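Local coordinates for ribosomal-protein-serine acetyltransferase, putative (Vibrio cholerae O1 biovar eltor, PDB 2FCK), which is a GNAT-family acetyltransferase that may transfer an acetyl group from acetyl-CoA to the N-terminal amine of a protein, possibly a ribosomal one, at the interface of chains A and B. Sequence-based numbering; all coordinates share one arbitrary frame. Chains: chain A/B, ribosomal-protein-serine acetyltransferase, putative.

Contact 1: the interface of chains A and B. Residues chain A 133-134, 180-181; chain B 162-163, 171.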
loop_
_atom_site.group_PDB
_atom_site.type_symbol
_atom_site.label_atom_id
_atom_site.label_comp_id
_atom_site.label_asym_id
_atom_site.label_seq_id
_atom_site.Cartn_x
_atom_site.Cartn_y
_atom_site.Cartn_z
ATOM N N THR A 133 -2.162 -12.496 0.523
ATOM C CA THR A 133 -2.649 -12.960 1.819
ATOM C C THR A 133 -3.477 -11.912 2.577
ATOM O O THR A 133 -3.909 -12.162 3.677
ATOM C CB THR A 133 -1.497 -13.554 2.728
ATOM O OG1 THR A 133 -0.332 -12.714 2.663
ATOM C CG2 THR A 133 -1.130 -14.974 2.251
ATOM N N ARG A 134 -3.703 -10.759 1.956
ATOM C CA ARG A 134 -4.580 -9.735 2.498
ATOM C C ARG A 134 -5.005 -8.774 1.396
ATOM O O ARG A 134 -4.184 -8.370 0.559
ATOM C CB ARG A 134 -3.824 -8.917 3.572
ATOM C CG ARG A 134 -4.655 -7.793 4.210
ATOM C CD ARG A 134 -3.905 -7.133 5.438
ATOM N NE ARG A 134 -4.542 -5.843 5.797
ATOM C CZ ARG A 134 -5.486 -5.676 6.726
ATOM N NH1 ARG A 134 -5.896 -6.691 7.475
ATOM N NH2 ARG A 134 -6.046 -4.490 6.898
ATOM N N ILE A 180 -9.004 -11.653 4.272
ATOM C CA ILE A 180 -7.894 -12.589 4.303
ATOM C C ILE A 180 -8.355 -13.964 3.831
ATOM O O ILE A 180 -9.553 -14.261 3.879
ATOM C CB ILE A 180 -7.199 -12.707 5.682
ATOM C CG1 ILE A 180 -8.100 -13.400 6.706
ATOM C CG2 ILE A 180 -6.706 -11.318 6.140
ATOM C CD1 ILE A 180 -7.467 -13.547 8.120
ATOM N N PRO A 181 -7.422 -14.774 3.317
ATOM C CA PRO A 181 -7.921 -16.063 2.788
ATOM C C PRO A 181 -8.528 -16.987 3.853
ATOM O O PRO A 181 -9.393 -17.849 3.572
ATOM C CB PRO A 181 -6.679 -16.693 2.156
ATOM C CG PRO A 181 -5.737 -15.585 1.919
ATOM C CD PRO A 181 -5.983 -14.604 3.060
ATOM O OXT PRO A 181 -8.179 -16.888 5.034
ATOM N N PRO B 162 -5.161 -8.245 10.893
ATOM C CA PRO B 162 -4.635 -9.580 10.553
ATOM C C PRO B 162 -3.891 -9.605 9.209
ATOM O O PRO B 162 -4.183 -8.796 8.299
ATOM C CB PRO B 162 -5.887 -10.470 10.503
ATOM C CG PRO B 162 -7.016 -9.551 10.296
ATOM C CD PRO B 162 -6.630 -8.244 10.994
ATOM N N ASN B 163 -2.889 -10.491 9.124
ATOM C CA ASN B 163 -2.066 -10.662 7.922
ATOM C C ASN B 163 -1.489 -9.367 7.366
ATOM O O ASN B 163 -1.314 -9.172 6.155
ATOM C CB ASN B 163 -2.902 -11.396 6.828
ATOM C CG ASN B 163 -3.209 -12.846 7.144
ATOM O OD1 ASN B 163 -3.675 -13.595 6.227
ATOM N ND2 ASN B 163 -3.040 -13.270 8.391
ATOM N N PRO B 171 2.599 -14.480 6.839
ATOM C CA PRO B 171 1.898 -13.263 7.335
ATOM C C PRO B 171 1.526 -13.271 8.827
ATOM O O PRO B 171 1.301 -14.332 9.406
ATOM C CB PRO B 171 0.649 -13.174 6.424
ATOM C CG PRO B 171 0.595 -14.577 5.631
ATOM C CD PRO B 171 1.650 -15.462 6.261
HETATM O O HOH W 1 -0.544 -10.203 3.691
#

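Contact 2: the interface of chains A and B. Residues chain A 93, 100, 163-166; chain B 95-96, 98, 134, 136.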
loop_
_atom_site.group_PDB
_atom_site.type_symbol
_atom_site.label_atom_id
_atom_site.label_comp_id
_atom_site.label_asym_id
_atom_site.label_seq_id
_atom_site.Cartn_x
_atom_site.Cartn_y
_atom_site.Cartn_z
ATOM N N TYR A 93 0.823 -4.054 -2.980
ATOM C CA TYR A 93 1.792 -3.649 -1.994
ATOM C C TYR A 93 2.632 -4.882 -1.728
ATOM O O TYR A 93 2.362 -5.666 -0.834
ATOM C CB TYR A 93 1.087 -3.026 -0.781
ATOM C CG TYR A 93 0.057 -1.968 -1.160
ATOM C CD1 TYR A 93 0.437 -0.757 -1.749
ATOM C CD2 TYR A 93 -1.294 -2.175 -0.905
ATOM C CE1 TYR A 93 -0.521 0.213 -2.078
ATOM C CE2 TYR A 93 -2.258 -1.226 -1.246
ATOM C CZ TYR A 93 -1.861 -0.034 -1.832
ATOM O OH TYR A 93 -2.808 0.910 -2.143
ATOM N N SER A 100 -4.793 -3.398 -2.833
ATOM C CA SER A 100 -5.913 -2.448 -2.646
ATOM C C SER A 100 -6.956 -2.654 -3.714
ATOM O O SER A 100 -6.632 -2.634 -4.902
ATOM C CB SER A 100 -5.325 -1.011 -2.860
ATOM O OG SER A 100 -6.316 -0.120 -3.405
ATOM N N ASN A 163 -7.150 10.807 5.808
ATOM C CA ASN A 163 -6.345 10.926 4.588
ATOM C C ASN A 163 -6.074 9.605 3.882
ATOM O O ASN A 163 -5.023 9.372 3.269
ATOM C CB ASN A 163 -5.002 11.645 4.928
ATOM C CG ASN A 163 -5.151 13.109 5.289
ATOM O OD1 ASN A 163 -4.111 13.840 5.353
ATOM N ND2 ASN A 163 -6.360 13.566 5.590
ATOM N N ARG A 164 -7.042 8.683 3.934
ATOM C CA ARG A 164 -6.786 7.358 3.415
ATOM C C ARG A 164 -6.915 7.187 1.869
ATOM O O ARG A 164 -6.387 6.250 1.284
ATOM C CB ARG A 164 -7.660 6.344 4.194
ATOM C CG ARG A 164 -7.426 4.912 3.830
ATOM C CD ARG A 164 -6.035 4.474 4.329
ATOM N NE ARG A 164 -5.804 3.115 3.903
ATOM C CZ ARG A 164 -5.580 2.727 2.663
ATOM N NH1 ARG A 164 -5.550 3.619 1.671
ATOM N NH2 ARG A 164 -5.390 1.456 2.398
ATOM N N PHE A 165 -7.646 8.079 1.188
ATOM C CA PHE A 165 -7.718 7.948 -0.279
ATOM C C PHE A 165 -7.808 9.329 -0.922
ATOM O O PHE A 165 -8.063 10.297 -0.237
ATOM C CB PHE A 165 -8.887 7.020 -0.745
ATOM C CG PHE A 165 -10.280 7.611 -0.522
ATOM C CD1 PHE A 165 -10.893 7.575 0.743
ATOM C CD2 PHE A 165 -10.980 8.209 -1.588
ATOM C CE1 PHE A 165 -12.191 8.112 0.953
ATOM C CE2 PHE A 165 -12.266 8.760 -1.380
ATOM C CZ PHE A 165 -12.863 8.714 -0.109
ATOM N N LEU A 166 -7.577 9.400 -2.236
ATOM C CA LEU A 166 -7.704 10.679 -2.944
ATOM C C LEU A 166 -9.027 10.767 -3.725
ATOM O O LEU A 166 -9.396 9.813 -4.409
ATOM C CB LEU A 166 -6.534 10.866 -3.912
ATOM C CG LEU A 166 -5.131 10.784 -3.294
ATOM C CD1 LEU A 166 -4.056 10.670 -4.389
ATOM C CD2 LEU A 166 -4.925 12.007 -2.388
ATOM N N THR B 95 -1.342 5.455 -5.594
ATOM C CA THR B 95 -2.755 5.683 -5.775
ATOM C C THR B 95 -3.382 6.489 -4.647
ATOM O O THR B 95 -4.343 7.233 -4.887
ATOM C CB THR B 95 -3.472 4.329 -6.001
ATOM O OG1 THR B 95 -2.863 3.708 -7.155
ATOM C CG2 THR B 95 -4.924 4.538 -6.335
ATOM N N PHE B 96 -2.837 6.355 -3.436
ATOM C CA PHE B 96 -3.378 7.027 -2.274
ATOM C C PHE B 96 -2.473 8.124 -1.691
ATOM O O PHE B 96 -2.753 8.575 -0.618
ATOM C CB PHE B 96 -3.665 6.034 -1.178
ATOM C CG PHE B 96 -4.400 4.833 -1.668
ATOM C CD1 PHE B 96 -3.772 3.616 -1.740
ATOM C CD2 PHE B 96 -5.677 4.961 -2.124
ATOM C CE1 PHE B 96 -4.464 2.508 -2.234
ATOM C CE2 PHE B 96 -6.382 3.860 -2.602
ATOM C CZ PHE B 96 -5.753 2.647 -2.661
HETATM N N MSE B 98 0.439 7.907 -0.393
HETATM C CA MSE B 98 0.716 7.396 0.947
HETATM C C MSE B 98 1.988 6.565 0.871
HETATM O O MSE B 98 2.367 6.148 -0.220
HETATM C CB MSE B 98 -0.502 6.465 1.303
HETATM C CG MSE B 98 -0.354 5.883 2.582
HETATM SE SE MSE B 98 -2.005 4.929 3.021
HETATM C CE MSE B 98 -1.031 3.752 3.910
ATOM N N ARG B 134 -0.202 10.882 3.852
ATOM C CA ARG B 134 -0.393 9.892 4.898
ATOM C C ARG B 134 0.769 8.907 4.904
ATOM O O ARG B 134 1.226 8.463 3.840
ATOM C CB ARG B 134 -1.688 9.090 4.626
ATOM C CG ARG B 134 -1.987 8.002 5.669
ATOM C CD ARG B 134 -3.420 7.364 5.457
ATOM N NE ARG B 134 -3.537 6.097 6.220
ATOM C CZ ARG B 134 -4.045 5.976 7.449
ATOM N NH1 ARG B 134 -4.563 7.021 8.081
ATOM N NH2 ARG B 134 -4.016 4.807 8.067
ATOM N N GLU B 136 1.851 5.114 6.888
ATOM C CA GLU B 136 1.538 4.011 7.823
ATOM C C GLU B 136 2.831 3.342 8.362
ATOM O O GLU B 136 3.768 3.049 7.590
ATOM C CB GLU B 136 0.652 3.000 7.132
ATOM C CG GLU B 136 -0.785 3.580 7.065
ATOM C CD GLU B 136 -1.806 2.630 6.431
ATOM O OE1 GLU B 136 -1.439 1.513 5.989
ATOM O OE2 GLU B 136 -2.973 3.072 6.316
HETATM O O HOH W 2 -5.111 1.436 5.983
HETATM O O HOH W 3 -3.012 10.315 1.598
HETATM O O HOH W 4 -7.017 7.465 -3.883
#

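Contact 1: the interface of chains A and B
A:Arg134 lies along the B:Pro162–B:Asn163 backbone, where two copies of this GNAT-fold acetyltransferase pair about a two-fold axis in what may be a biological dimer. With CG anti to the backbone N (chi1 180°), the A:Arg134 chain runs extended past the partner's two carbonyls. Its CB sits 3.6 Å from B:Asn163 O. CG stays near that oxygen, and CD lies alongside both carbonyl oxygens, its distance to B:Pro162 O being 3.3 Å. NE and CZ pass at longer range, and the tip turns back: NH1 donates a hydrogen bond of 2.8 Å to B:Pro162 O. The nitrogen approaches in the carbonyl plane, but the bond is bent, 137° at the hydrogen, and the oxygen stands 27° out of the guanidinium plane. The B:Pro162 ring lies beside NH1, with CD and CG turned toward it.

B:Asn163 has a left-handed backbone and points its amide toward A:Thr133 and A:Ile180. As modelled, B:Asn163 OD1 faces A:Thr133 O at 2.9 Å, two acceptors together, so the amide orientation is doubtful; exchanging OD1 with ND2 would put a donor against the carbonyl. The methyl CG2 of A:Ile180 packs against the base of this side chain, 3.9 Å from B:Asn163 CB, the two side chains crossing at about a right angle.

A:Thr133 turns OG1 between its backbone N and carbonyl carbon, where the hydroxyl meets water 1 at 2.7 Å. The same water lies 2.8 Å from B:Asn163 O, joining the hydroxyl to a carbonyl that also has the aliphatic part of A:Arg134 alongside. B:Pro171 packs the tip of its ring, CG, against OG1, CB and CG2 of A:Thr133 together, with A:Thr133 CB 3.7 Å from B:Pro171 CG; these side chains too meet roughly perpendicular.

Contact 2: the interface of chains A and B
A:Arg164 reaches over one face of the B:Phe96 ring with NH1, 3.9 Å from the ring centroid and displaced toward the rim, a cation-pi contact. Guanidinium and ring planes stand 77° apart, so a nitrogen tip rather than a flat face meets the ring. A bend at chi2 (70°) directs the arginine there, while its NE turns to B:Glu136. That pair forms a long salt bridge, A:Arg164 NE to B:Glu136 OE2 being 3.7 Å. Water 2 fills in, 2.8 Å from A:Arg164 NE and 2.7 Å from B:Glu136 OE2. Also across the contact, the selenium of selenomethionine B:Met98 lies against one face of the A:Arg164 guanidinium, offset toward its rim.

The B:Phe96 ring projects toward chain A, its edge facing A:Tyr93 and A:Ser100; the A:Tyr93 hydroxyl is modelled too near this edge, so the detail is doubtful. A:Phe165 CB borders the CD2 side. Next to it, A:Leu166 lays CD1 against B:Thr95 O, a carbonyl also reached through water 4, which is 2.6 Å from A:Leu166 N. Water 3 similarly joins A:Asn163 O to B:Phe96 O.

B:Arg134 touches A:Arg164 CD itself with NE, and also positions B:Glu136, holding the carboxylate side-on with both nitrogens on one oxygen: NE at 3.1 Å and NH2 at 2.7 Å from OE2. Both come on the anti side, from opposite faces of the carboxylate plane, while OE2 stays nearly in the guanidinium plane. The two guanidinium groups lie nearly parallel, and the shared carboxylate may offset repulsion between them. Behind the ring, B:Thr95 CB backs the B:Phe96 face opposite A:Arg164.

The C-alpha centres of contact 1 and contact 2 are about 19 Å apart on one two-fold symmetric interface. They share Asn163 and Arg134 with the chains exchanged: contact 1 takes the arginine from A and the asparagine from B, contact 2 the reverse. By the two-fold symmetry each has a twin, and strand 134-139 of both chains takes part. The loop around residue 163 serves both, passing from the partner's chain end at 180-181 to the 3-10 helix 94-96. This reciprocal arrangement suits a symmetric dimer, although the deposited assembly alone does not establish one in solution.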